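Local coordinates for uncharacterized protein (Bacillus cereus, PDB 5F2H), which is of unknown function but belongs to the alpha/beta hydrolase superfamily and is therefore thought to act as a hydrolase, at residues F133-G138 and Y158-P163; H137-N142 and V175-Q180; E200-G205 and I223-F228; K254-C259 and K305-Y310. One frame throughout, in Å; residues are numbered along the deposited sequence.

Interaction 1: F133-G138 and Y158-P163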
loop_
_atom_site.group_PDB
_atom_site.type_symbol
_atom_site.label_atom_id
_atom_site.label_comp_id
_atom_site.label_asym_id
_atom_site.label_seq_id
_atom_site.Cartn_x
_atom_site.Cartn_y
_atom_site.Cartn_z
ATOM N N PHE B 133 -6.132 1.284 11.357
ATOM C CA PHE B 133 -5.770 2.045 12.531
ATOM C C PHE B 133 -7.065 2.299 13.292
ATOM O O PHE B 133 -8.021 2.833 12.738
ATOM C CB PHE B 133 -5.150 3.373 12.166
ATOM C CG PHE B 133 -4.584 4.103 13.338
ATOM C CD1 PHE B 133 -5.411 4.600 14.324
ATOM C CD2 PHE B 133 -3.237 4.352 13.418
ATOM C CE1 PHE B 133 -4.894 5.315 15.389
ATOM C CE2 PHE B 133 -2.704 5.048 14.482
ATOM C CZ PHE B 133 -3.529 5.546 15.461
ATOM N N ILE B 134 -7.104 1.931 14.567
ATOM C CA ILE B 134 -8.310 2.149 15.319
ATOM C C ILE B 134 -8.024 3.129 16.430
ATOM O O ILE B 134 -7.134 2.903 17.227
ATOM C CB ILE B 134 -8.813 0.862 15.932
ATOM C CG1 ILE B 134 -8.803 -0.244 14.897
ATOM C CG2 ILE B 134 -10.193 1.080 16.501
ATOM C CD1 ILE B 134 -9.319 -1.570 15.435
ATOM N N ALA B 135 -8.761 4.228 16.464
ATOM C CA ALA B 135 -8.569 5.224 17.494
ATOM C C ALA B 135 -9.753 5.189 18.432
ATOM O O ALA B 135 -10.896 5.091 17.964
ATOM C CB ALA B 135 -8.424 6.604 16.892
HETATM N N MSE B 136 -9.480 5.312 19.737
HETATM C CA MSE B 136 -10.528 5.290 20.758
HETATM C C MSE B 136 -10.712 6.590 21.488
HETATM O O MSE B 136 -9.855 7.026 22.254
HETATM C CB MSE B 136 -10.204 4.264 21.853
HETATM C CG MSE B 136 -9.874 2.879 21.318
HETATM SE SE MSE B 136 -11.580 2.071 20.740
HETATM C CE MSE B 136 -10.860 1.867 18.954
ATOM N N HIS B 137 -11.879 7.184 21.320
ATOM C CA HIS B 137 -12.200 8.425 21.988
ATOM C C HIS B 137 -12.160 8.320 23.504
ATOM O O HIS B 137 -12.203 7.223 24.052
ATOM C CB HIS B 137 -13.597 8.882 21.573
ATOM C CG HIS B 137 -14.710 8.000 22.059
ATOM N ND1 HIS B 137 -15.369 8.215 23.252
ATOM C CD2 HIS B 137 -15.321 6.938 21.482
ATOM C CE1 HIS B 137 -16.338 7.330 23.386
ATOM N NE2 HIS B 137 -16.321 6.534 22.333
ATOM N N GLY B 138 -12.112 9.477 24.162
ATOM C CA GLY B 138 -12.099 9.587 25.613
ATOM C C GLY B 138 -13.501 9.633 26.206
ATOM O O GLY B 138 -14.477 9.632 25.496
ATOM N N TYR B 158 -3.249 4.411 6.017
ATOM C CA TYR B 158 -4.067 3.665 6.980
ATOM C C TYR B 158 -5.539 3.980 6.947
ATOM O O TYR B 158 -5.921 5.133 7.001
ATOM C CB TYR B 158 -3.617 3.909 8.433
ATOM C CG TYR B 158 -2.405 3.143 8.890
ATOM C CD1 TYR B 158 -1.128 3.637 8.698
ATOM C CD2 TYR B 158 -2.554 1.931 9.581
ATOM C CE1 TYR B 158 -0.023 2.933 9.141
ATOM C CE2 TYR B 158 -1.459 1.214 10.018
ATOM C CZ TYR B 158 -0.198 1.722 9.800
ATOM O OH TYR B 158 0.904 1.023 10.218
ATOM N N THR B 159 -6.360 2.937 6.912
ATOM C CA THR B 159 -7.814 3.079 6.943
ATOM C C THR B 159 -8.101 3.390 8.401
ATOM O O THR B 159 -7.628 2.681 9.288
ATOM C CB THR B 159 -8.508 1.772 6.534
ATOM O OG1 THR B 159 -8.179 1.473 5.171
ATOM C CG2 THR B 159 -10.022 1.879 6.694
ATOM N N LEU B 160 -8.866 4.428 8.671
ATOM C CA LEU B 160 -9.147 4.824 10.055
ATOM C C LEU B 160 -10.516 4.422 10.527
ATOM O O LEU B 160 -11.521 4.842 9.974
ATOM C CB LEU B 160 -8.980 6.341 10.196
ATOM C CG LEU B 160 -9.293 7.054 11.509
ATOM C CD1 LEU B 160 -8.519 6.490 12.680
ATOM C CD2 LEU B 160 -9.031 8.551 11.353
ATOM N N ALA B 161 -10.542 3.636 11.589
ATOM C CA ALA B 161 -11.776 3.182 12.169
ATOM C C ALA B 161 -11.931 3.928 13.474
ATOM O O ALA B 161 -11.007 3.961 14.280
ATOM C CB ALA B 161 -11.702 1.702 12.438
ATOM N N LEU B 162 -13.069 4.580 13.661
ATOM C CA LEU B 162 -13.329 5.307 14.892
ATOM C C LEU B 162 -14.566 4.692 15.531
ATOM O O LEU B 162 -15.675 4.932 15.074
ATOM C CB LEU B 162 -13.535 6.800 14.634
ATOM C CG LEU B 162 -12.362 7.579 14.023
ATOM C CD1 LEU B 162 -12.728 9.039 13.786
ATOM C CD2 LEU B 162 -11.129 7.496 14.894
ATOM N N PRO B 163 -14.379 3.873 16.578
ATOM C CA PRO B 163 -15.516 3.248 17.247
ATOM C C PRO B 163 -16.128 4.170 18.277
ATOM O O PRO B 163 -15.439 5.009 18.822
ATOM C CB PRO B 163 -14.897 2.030 17.943
ATOM C CG PRO B 163 -13.556 1.842 17.308
ATOM C CD PRO B 163 -13.120 3.239 16.988
HETATM O O HOH W 1 -13.287 6.500 18.676
#

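Interaction 2: H137-N142 and V175-Q180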
loop_
_atom_site.group_PDB
_atom_site.type_symbol
_atom_site.label_atom_id
_atom_site.label_comp_id
_atom_site.label_asym_id
_atom_site.label_seq_id
_atom_site.Cartn_x
_atom_site.Cartn_y
_atom_site.Cartn_z
ATOM N N HIS B 137 -11.879 7.184 21.320
ATOM C CA HIS B 137 -12.200 8.425 21.988
ATOM C C HIS B 137 -12.160 8.320 23.504
ATOM O O HIS B 137 -12.203 7.223 24.052
ATOM C CB HIS B 137 -13.597 8.882 21.573
ATOM C CG HIS B 137 -14.710 8.000 22.059
ATOM N ND1 HIS B 137 -15.369 8.215 23.252
ATOM C CD2 HIS B 137 -15.321 6.938 21.482
ATOM C CE1 HIS B 137 -16.338 7.330 23.386
ATOM N NE2 HIS B 137 -16.321 6.534 22.333
ATOM N N GLY B 138 -12.112 9.477 24.162
ATOM C CA GLY B 138 -12.099 9.587 25.613
ATOM C C GLY B 138 -13.501 9.633 26.206
ATOM O O GLY B 138 -14.477 9.632 25.496
ATOM N N ASP B 139 -13.628 9.643 27.522
ATOM C CA ASP B 139 -14.973 9.679 28.101
ATOM C C ASP B 139 -15.624 10.979 27.747
ATOM O O ASP B 139 -14.929 11.981 27.578
ATOM C CB ASP B 139 -14.957 9.471 29.620
ATOM C CG ASP B 139 -14.627 8.030 30.006
ATOM O OD1 ASP B 139 -14.823 7.138 29.140
ATOM O OD2 ASP B 139 -14.229 7.786 31.181
ATOM N N GLN B 140 -16.940 10.926 27.560
ATOM C CA GLN B 140 -17.732 12.092 27.232
ATOM C C GLN B 140 -17.424 12.687 25.874
ATOM O O GLN B 140 -17.589 13.898 25.651
ATOM C CB GLN B 140 -17.574 13.142 28.322
ATOM C CG GLN B 140 -18.053 12.634 29.653
ATOM C CD GLN B 140 -17.991 13.701 30.702
ATOM O OE1 GLN B 140 -19.013 14.121 31.243
ATOM N NE2 GLN B 140 -16.819 14.244 30.895
ATOM N N GLU B 141 -16.994 11.827 24.962
ATOM C CA GLU B 141 -16.668 12.248 23.630
ATOM C C GLU B 141 -17.515 11.463 22.637
ATOM O O GLU B 141 -18.551 10.934 22.994
ATOM C CB GLU B 141 -15.164 12.082 23.351
ATOM C CG GLU B 141 -14.261 12.969 24.185
ATOM C CD GLU B 141 -12.795 12.899 23.749
ATOM O OE1 GLU B 141 -12.504 12.262 22.715
ATOM O OE2 GLU B 141 -11.926 13.535 24.404
ATOM N N ASN B 142 -17.087 11.458 21.378
ATOM C CA ASN B 142 -17.778 10.764 20.322
ATOM C C ASN B 142 -16.882 10.778 19.116
ATOM O O ASN B 142 -15.720 11.189 19.207
ATOM C CB ASN B 142 -19.123 11.424 20.054
ATOM C CG ASN B 142 -18.979 12.884 19.765
ATOM O OD1 ASN B 142 -18.065 13.283 19.057
ATOM N ND2 ASN B 142 -19.915 13.691 20.259
ATOM N N VAL B 175 -19.177 7.119 27.053
ATOM C CA VAL B 175 -18.109 6.712 27.997
ATOM C C VAL B 175 -17.712 5.259 28.005
ATOM O O VAL B 175 -18.508 4.390 27.634
ATOM C CB VAL B 175 -18.494 6.994 29.464
ATOM C CG1 VAL B 175 -18.686 8.489 29.690
ATOM C CG2 VAL B 175 -19.751 6.239 29.852
ATOM N N TRP B 176 -16.496 5.004 28.511
ATOM C CA TRP B 176 -15.939 3.642 28.619
ATOM C C TRP B 176 -15.928 3.118 30.070
ATOM O O TRP B 176 -15.028 2.380 30.451
ATOM C CB TRP B 176 -14.519 3.594 28.061
ATOM C CG TRP B 176 -14.431 3.997 26.654
ATOM C CD1 TRP B 176 -13.981 5.195 26.155
ATOM C CD2 TRP B 176 -14.883 3.245 25.535
ATOM N NE1 TRP B 176 -14.087 5.208 24.790
ATOM C CE2 TRP B 176 -14.655 4.030 24.382
ATOM C CE3 TRP B 176 -15.453 1.974 25.388
ATOM C CZ2 TRP B 176 -14.943 3.574 23.101
ATOM C CZ3 TRP B 176 -15.763 1.529 24.098
ATOM C CH2 TRP B 176 -15.496 2.334 22.972
ATOM N N ASP B 177 -16.941 3.487 30.858
ATOM C CA ASP B 177 -17.051 3.067 32.262
ATOM C C ASP B 177 -16.885 1.571 32.443
ATOM O O ASP B 177 -15.945 1.115 33.101
ATOM C CB ASP B 177 -18.415 3.455 32.833
ATOM C CG ASP B 177 -18.585 4.929 33.016
ATOM O OD1 ASP B 177 -17.579 5.685 32.973
ATOM O OD2 ASP B 177 -19.743 5.309 33.282
ATOM N N ASP B 178 -17.823 0.849 31.827
ATOM C CA ASP B 178 -17.903 -0.592 31.835
ATOM C C ASP B 178 -16.909 -1.088 30.805
ATOM O O ASP B 178 -17.262 -1.291 29.659
ATOM C CB ASP B 178 -19.345 -1.015 31.486
ATOM C CG ASP B 178 -19.587 -2.511 31.636
ATOM O OD1 ASP B 178 -18.612 -3.303 31.680
ATOM O OD2 ASP B 178 -20.777 -2.897 31.719
ATOM N N ILE B 179 -15.664 -1.293 31.234
ATOM C CA ILE B 179 -14.598 -1.742 30.332
ATOM C C ILE B 179 -14.800 -3.100 29.688
ATOM O O ILE B 179 -13.971 -3.521 28.872
ATOM C CB ILE B 179 -13.175 -1.690 30.955
ATOM C CG1 ILE B 179 -13.025 -2.662 32.135
ATOM C CG2 ILE B 179 -12.822 -0.259 31.353
ATOM C CD1 ILE B 179 -11.629 -2.683 32.734
ATOM N N GLN B 180 -15.872 -3.800 30.047
ATOM C CA GLN B 180 -16.124 -5.111 29.458
ATOM C C GLN B 180 -16.843 -4.953 28.162
ATOM O O GLN B 180 -16.395 -5.481 27.145
ATOM C CB GLN B 180 -16.904 -6.005 30.403
ATOM C CG GLN B 180 -16.116 -6.345 31.652
ATOM C CD GLN B 180 -14.838 -7.095 31.334
ATOM O OE1 GLN B 180 -14.693 -7.672 30.251
ATOM N NE2 GLN B 180 -13.926 -7.143 32.301
#

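Interaction 3: E200-G205 and I223-F228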
loop_
_atom_site.group_PDB
_atom_site.type_symbol
_atom_site.label_atom_id
_atom_site.label_comp_id
_atom_site.label_asym_id
_atom_site.label_seq_id
_atom_site.Cartn_x
_atom_site.Cartn_y
_atom_site.Cartn_z
ATOM N N GLU B 200 -3.140 -6.462 6.731
ATOM C CA GLU B 200 -1.768 -6.671 7.189
ATOM C C GLU B 200 -1.466 -5.959 8.514
ATOM O O GLU B 200 -1.705 -6.522 9.587
ATOM C CB GLU B 200 -0.749 -6.259 6.107
ATOM C CG GLU B 200 -0.785 -7.041 4.793
ATOM C CD GLU B 200 -2.025 -6.808 3.935
ATOM O OE1 GLU B 200 -2.789 -5.861 4.204
ATOM O OE2 GLU B 200 -2.213 -7.548 2.947
ATOM N N SER B 201 -0.976 -4.723 8.457
ATOM C CA SER B 201 -0.629 -3.988 9.671
ATOM C C SER B 201 -1.827 -3.410 10.414
ATOM O O SER B 201 -2.769 -2.925 9.791
ATOM C CB SER B 201 0.346 -2.853 9.333
ATOM O OG SER B 201 0.692 -2.106 10.493
ATOM N N VAL B 202 -1.773 -3.450 11.751
ATOM C CA VAL B 202 -2.842 -2.901 12.605
ATOM C C VAL B 202 -2.266 -2.172 13.836
ATOM O O VAL B 202 -1.507 -2.740 14.616
ATOM C CB VAL B 202 -3.817 -3.981 13.083
ATOM C CG1 VAL B 202 -4.907 -3.365 13.947
ATOM C CG2 VAL B 202 -4.428 -4.702 11.895
ATOM N N ILE B 203 -2.626 -0.906 13.991
ATOM C CA ILE B 203 -2.167 -0.095 15.102
ATOM C C ILE B 203 -3.394 0.424 15.815
ATOM O O ILE B 203 -4.310 0.918 15.153
ATOM C CB ILE B 203 -1.378 1.133 14.593
ATOM C CG1 ILE B 203 -0.144 0.687 13.799
ATOM C CG2 ILE B 203 -0.997 2.050 15.753
ATOM C CD1 ILE B 203 0.687 1.826 13.238
ATOM N N ILE B 204 -3.426 0.345 17.144
ATOM C CA ILE B 204 -4.575 0.879 17.861
ATOM C C ILE B 204 -4.126 2.037 18.729
ATOM O O ILE B 204 -3.108 1.967 19.386
ATOM C CB ILE B 204 -5.368 -0.152 18.666
ATOM C CG1 ILE B 204 -6.618 0.515 19.243
ATOM C CG2 ILE B 204 -4.513 -0.743 19.773
ATOM C CD1 ILE B 204 -7.603 -0.435 19.876
ATOM N N GLY B 205 -4.863 3.138 18.642
ATOM C CA GLY B 205 -4.580 4.340 19.391
ATOM C C GLY B 205 -5.764 4.675 20.273
ATOM O O GLY B 205 -6.889 4.190 20.049
ATOM N N ILE B 223 -7.724 -8.857 20.098
ATOM C CA ILE B 223 -7.350 -8.125 18.915
ATOM C C ILE B 223 -5.861 -8.209 18.660
ATOM O O ILE B 223 -5.079 -7.953 19.554
ATOM C CB ILE B 223 -7.715 -6.646 19.071
ATOM C CG1 ILE B 223 -9.216 -6.489 18.978
ATOM C CG2 ILE B 223 -7.098 -5.816 17.956
ATOM C CD1 ILE B 223 -9.649 -5.047 18.985
ATOM N N ASP B 224 -5.482 -8.544 17.435
ATOM C CA ASP B 224 -4.088 -8.650 17.069
ATOM C C ASP B 224 -3.627 -7.285 16.554
ATOM O O ASP B 224 -4.159 -6.773 15.564
ATOM C CB ASP B 224 -3.953 -9.734 16.002
ATOM C CG ASP B 224 -2.515 -10.171 15.779
ATOM O OD1 ASP B 224 -1.629 -9.766 16.564
ATOM O OD2 ASP B 224 -2.279 -10.968 14.845
ATOM N N VAL B 225 -2.628 -6.715 17.224
ATOM C CA VAL B 225 -2.084 -5.406 16.896
ATOM C C VAL B 225 -0.574 -5.395 16.786
ATOM O O VAL B 225 0.112 -6.068 17.525
ATOM C CB VAL B 225 -2.503 -4.422 18.000
ATOM C CG1 VAL B 225 -1.669 -3.176 18.024
ATOM C CG2 VAL B 225 -3.971 -4.081 17.880
ATOM N N ASP B 226 -0.060 -4.608 15.853
ATOM C CA ASP B 226 1.381 -4.481 15.645
ATOM C C ASP B 226 1.998 -3.419 16.551
ATOM O O ASP B 226 3.191 -3.441 16.795
ATOM C CB ASP B 226 1.695 -4.164 14.179
ATOM C CG ASP B 226 1.270 -5.283 13.236
ATOM O OD1 ASP B 226 0.489 -6.171 13.656
ATOM O OD2 ASP B 226 1.709 -5.264 12.064
ATOM N N GLY B 227 1.204 -2.441 16.974
ATOM C CA GLY B 227 1.688 -1.383 17.858
ATOM C C GLY B 227 0.539 -0.611 18.467
ATOM O O GLY B 227 -0.599 -0.808 18.092
ATOM N N PHE B 228 0.814 0.276 19.413
ATOM C CA PHE B 228 -0.269 1.042 20.024
ATOM C C PHE B 228 0.228 2.438 20.330
ATOM O O PHE B 228 1.368 2.619 20.771
ATOM C CB PHE B 228 -0.774 0.354 21.293
ATOM C CG PHE B 228 0.244 0.298 22.390
ATOM C CD1 PHE B 228 1.203 -0.691 22.417
ATOM C CD2 PHE B 228 0.239 1.233 23.388
ATOM C CE1 PHE B 228 2.137 -0.759 23.445
ATOM C CE2 PHE B 228 1.168 1.177 24.424
ATOM C CZ PHE B 228 2.121 0.178 24.455
#

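Interaction 4: K254-C259 and K305-Y310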
loop_
_atom_site.group_PDB
_atom_site.type_symbol
_atom_site.label_atom_id
_atom_site.label_comp_id
_atom_site.label_asym_id
_atom_site.label_seq_id
_atom_site.Cartn_x
_atom_site.Cartn_y
_atom_site.Cartn_z
ATOM N N LYS B 254 5.240 -2.879 19.597
ATOM C CA LYS B 254 5.900 -1.598 19.913
ATOM C C LYS B 254 4.885 -0.588 20.443
ATOM O O LYS B 254 3.756 -0.534 19.973
ATOM C CB LYS B 254 6.630 -1.042 18.694
ATOM C CG LYS B 254 7.727 -1.955 18.163
ATOM C CD LYS B 254 8.503 -1.310 17.023
ATOM C CE LYS B 254 9.558 -2.251 16.453
ATOM N NZ LYS B 254 10.344 -1.636 15.345
ATOM N N GLY B 255 5.286 0.201 21.430
ATOM C CA GLY B 255 4.393 1.186 22.031
ATOM C C GLY B 255 4.934 2.601 21.985
ATOM O O GLY B 255 6.128 2.835 22.183
ATOM N N TYR B 256 4.054 3.547 21.680
ATOM C CA TYR B 256 4.439 4.937 21.612
ATOM C C TYR B 256 3.437 5.584 22.535
ATOM O O TYR B 256 2.238 5.522 22.288
ATOM C CB TYR B 256 4.308 5.469 20.188
ATOM C CG TYR B 256 5.005 6.803 19.949
ATOM C CD1 TYR B 256 4.419 8.005 20.332
ATOM C CD2 TYR B 256 6.232 6.855 19.291
ATOM C CE1 TYR B 256 5.049 9.216 20.092
ATOM C CE2 TYR B 256 6.862 8.056 19.042
ATOM C CZ TYR B 256 6.266 9.233 19.443
ATOM O OH TYR B 256 6.909 10.422 19.207
ATOM N N VAL B 257 3.921 6.108 23.652
ATOM C CA VAL B 257 3.065 6.749 24.644
ATOM C C VAL B 257 3.455 8.214 24.781
ATOM O O VAL B 257 4.644 8.554 24.795
ATOM C CB VAL B 257 3.193 6.054 26.006
ATOM C CG1 VAL B 257 2.351 6.771 27.047
ATOM C CG2 VAL B 257 2.794 4.594 25.875
ATOM N N VAL B 258 2.448 9.071 24.895
ATOM C CA VAL B 258 2.673 10.475 25.017
ATOM C C VAL B 258 1.808 10.996 26.126
ATOM O O VAL B 258 0.675 10.571 26.260
ATOM C CB VAL B 258 2.240 11.198 23.705
ATOM C CG1 VAL B 258 2.420 12.714 23.829
ATOM C CG2 VAL B 258 3.014 10.675 22.494
ATOM N N CYS B 259 2.328 11.929 26.902
ATOM C CA CYS B 259 1.553 12.541 27.968
ATOM C C CYS B 259 2.194 13.853 28.359
ATOM O O CYS B 259 3.421 14.013 28.284
ATOM C CB CYS B 259 1.441 11.657 29.185
ATOM S SG CYS B 259 0.444 12.417 30.485
ATOM N N LYS B 305 3.261 10.730 12.980
ATOM C CA LYS B 305 4.130 10.350 11.877
ATOM C C LYS B 305 5.268 9.494 12.455
ATOM O O LYS B 305 5.470 8.360 12.011
ATOM C CB LYS B 305 4.653 11.580 11.140
ATOM C CG LYS B 305 5.470 11.250 9.905
ATOM C CD LYS B 305 5.827 12.470 9.071
ATOM C CE LYS B 305 4.581 13.114 8.479
ATOM N NZ LYS B 305 4.917 14.252 7.582
ATOM N N GLU B 306 5.983 10.022 13.453
ATOM C CA GLU B 306 7.070 9.274 14.110
ATOM C C GLU B 306 6.595 7.928 14.633
ATOM O O GLU B 306 7.212 6.906 14.401
ATOM C CB GLU B 306 7.631 9.980 15.348
ATOM C CG GLU B 306 8.564 11.156 15.171
ATOM C CD GLU B 306 9.163 11.575 16.519
ATOM O OE1 GLU B 306 10.095 12.413 16.551
ATOM O OE2 GLU B 306 8.741 11.014 17.560
ATOM N N ALA B 307 5.520 7.969 15.407
ATOM C CA ALA B 307 4.944 6.775 16.005
ATOM C C ALA B 307 4.768 5.668 14.986
ATOM O O ALA B 307 5.232 4.556 15.175
ATOM C CB ALA B 307 3.618 7.116 16.653
ATOM N N ILE B 308 4.110 5.981 13.885
ATOM C CA ILE B 308 3.891 4.988 12.855
ATOM C C ILE B 308 5.215 4.536 12.244
ATOM O O ILE B 308 5.408 3.341 12.002
ATOM C CB ILE B 308 2.897 5.498 11.804
ATOM C CG1 ILE B 308 1.530 5.682 12.472
ATOM C CG2 ILE B 308 2.780 4.512 10.647
ATOM C CD1 ILE B 308 0.427 6.118 11.536
ATOM N N LYS B 309 6.119 5.481 11.992
ATOM C CA LYS B 309 7.434 5.143 11.432
ATOM C C LYS B 309 8.050 4.121 12.341
ATOM O O LYS B 309 8.387 3.026 11.922
ATOM C CB LYS B 309 8.358 6.361 11.323
ATOM C CG LYS B 309 8.035 7.330 10.193
ATOM C CD LYS B 309 8.824 8.627 10.320
ATOM C CE LYS B 309 10.334 8.434 10.391
ATOM N NZ LYS B 309 11.009 9.746 10.592
ATOM N N TYR B 310 8.129 4.486 13.608
ATOM C CA TYR B 310 8.672 3.632 14.648
ATOM C C TYR B 310 8.017 2.263 14.679
ATOM O O TYR B 310 8.690 1.256 14.488
ATOM C CB TYR B 310 8.489 4.321 16.000
ATOM C CG TYR B 310 8.871 3.499 17.201
ATOM C CD1 TYR B 310 10.199 3.373 17.595
ATOM C CD2 TYR B 310 7.892 2.911 17.993
ATOM C CE1 TYR B 310 10.544 2.641 18.718
ATOM C CE2 TYR B 310 8.224 2.179 19.120
ATOM C CZ TYR B 310 9.548 2.042 19.480
ATOM O OH TYR B 310 9.869 1.308 20.603
#

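Interaction 1: F133-G138 and Y158-P163
Phe133 and Leu160 both carry CG anti to the backbone N (chi1 -172° and 176°), so the two side chains leave their strands in the same direction and lie side by side, CD1 of the Phe133 ring 4.0 Å from Leu160 CD1. Further along the same face, Leu162 has CG anti to its carbonyl carbon and swings methyl CD2 to 3.5 Å from Ala135 CB. On the other face, Ile134 has CG2 anti to the backbone N, and this methyl meets the Pro163 ring crosswise, 3.5 Å from CG. The backbones pair in parallel register: Phe133 N donates to Thr159 O at 2.9 Å, Ala161 N runs almost dead straight (178°) into Phe133 O, and Ala135 N reaches Ala161 O at 3.1 Å. These are the two strands of a beta-alpha-beta unit, 131-136 and 158-164, joined through helix 143-150, at one margin of the parallel sheet of an alpha/beta hydrolase fold. The second subunit pairs antiparallel with residues 160-163, carrying the sheet across the dimer interface. Pro163 has no N-H to offer Ala135 O, and here the strands part. A water takes over, donating to Ala135 O and, at 2.6 Å, to Pro163 O, while accepting from His137 N. The His137 ring, with CG in the crowded position between backbone N and carbonyl carbon, turns its edge to the same carbonyl, CD2 lying 3.3 Å from Pro163 O. Its ND1 donates to Gly138 O at 2.8 Å from above the carbonyl plane.

Interaction 2: H137-N142 and V175-Q180
One face of the His137 ring is covered by the Trp176 indole, whose NE1 lies 3.4 Å above the imidazole plane and displaced toward the rim. The imidazole and the five-membered ring of Trp176 meet obliquely, planes 38° apart. At its own edge the indole finds the backbone of the same histidine: Trp176 NE1 donates to His137 O at 2.9 Å, a bent bond that reaches the oxygen from above the carbonyl plane. A second, much straighter bond (171°) fixes the tryptophan backbone, Trp176 N donating its N-H to Asp139 OD1 at 2.8 Å from above the carboxylate plane. The Asp139 side chain crosses that of Val175 at about a right angle, CB 3.9 Å from Val175 CG1, and the other oxygen, OD2, stands 4.3 Å from Asp177 OD1, a like-charge pair. The loop is shaped by a type II turn from Gly138 to Glu141, with Gly138 N bound to Glu141 OE1 at 3.2 Å. In alpha/beta hydrolases the loop at this place commonly contributes to the oxyanion hole, and a Tris molecule, probably from the crystallisation liquor, lies about 4 Å from the Asp139 side chain and may mark a pocket. Asp139 and Trp176 both touch Ala209, within the probable nucleophile elbow at the start of helix 209-219; His137 packs on Val146 of helix 143-150, and Gln140 and Glu141 form a G1 bulge opposite Phe174 of strand 173-174.

Interaction 3: E200-G205 and I223-F228
Two backbone hydrogen bonds join the segments: Asp226 N to Val202 O at 2.7 Å, nearly along the C=O axis, and Ile204 N to Gly227 O at 3.2 Å, less certain because that carbonyl is crowded in the model. The Val225 side chain crosses two side chains of the facing strand at about a right angle, CG2 lying 4.1 Å from Val202 CG1 and 3.9 Å from Ile204 CG2. Ile204 CG2, in the crowded position between backbone N and carbonyl carbon, also meets Phe228 CB at 4.2 Å. With chi1 at 65°, Phe228 carries its ring away from the isoleucine. Asp226 points at the strand and sets OD2 3.6 Å from Ser201 CA, yet the Ser201 hydroxyl is bonded to Tyr158 OH. Val202 aligns with Val225 but Ile203 with Gly227, so 223-228 fits one extra residue, Asp226, before the parallel ladder begins. This closes the beta-alpha-beta unit of strand 202-207, helix 209-219 and strand 227-231, the one bearing the probable nucleophile elbow. Ile204 packs against Leu186 of helix 179-195 and Ala214 and Ile218 of helix 209-219, while Ile203, on the other face, meets Ile308 and Ile311 of helix 300-313.

Interaction 4: K254-C259 and K305-Y310
Helix 300-313 lies on the parallel sheet of the alpha/beta hydrolase fold, and here it runs almost antiparallel to strand 254-260, the local axes 165° apart. Tyr256 rises from the strand with CG anti to the backbone N (chi1 -166°), which stands the ring against the helix. Ala307 CB rests over one face, 3.8 Å from the ring centroid, a CH-pi contact in which the methyl lies off toward the CG side. Tyr310 has CG anti to its backbone N as well and reaches back down to the strand, where ring atom CE2 comes within 3.6 Å of Lys254 CB. The lysine is fully extended beyond CG and runs obliquely across the Tyr310 ring, CD 4.1 Å above its plane. Lys254 NZ has its stronger hydrogen bond to Ser315 OG beyond the helix end, and a weak one, 3.4 Å, to Tyr310 O. The residue between the two long side chains, Gly255, presents its carbonyl O to Tyr310 CE2 at 3.8 Å. On the opposite face of the strand, Val257 packs on helix 267-279. At the exposed margin, Tyr256 OH donates to the anti lone pair of Glu306 OE2 at 2.5 Å, the ring and carboxylate planes turned 74° apart.

Beyond the N-terminal helices, all four contacts fall in the hydrolase domain. Interaction 1 closes the loop through helix 143-150. Interaction 2 starts from the same loop, sharing His137 and Gly138, but closes beyond residue 163, so the two cross. Interaction 3 then closes around helix 209-219, and interaction 4 spans a longer loop to the last helix; both follow in series. Interactions 1, 3 and 4 meet in one sheet: Ile134 and Met136 pair with Gly205, Phe228 with Lys254 and Tyr256. Helix 300-313 binds them again, Ile308 touching both Tyr158 and Ile203. Interaction 2 lies off the sheet, in the loops after the strands.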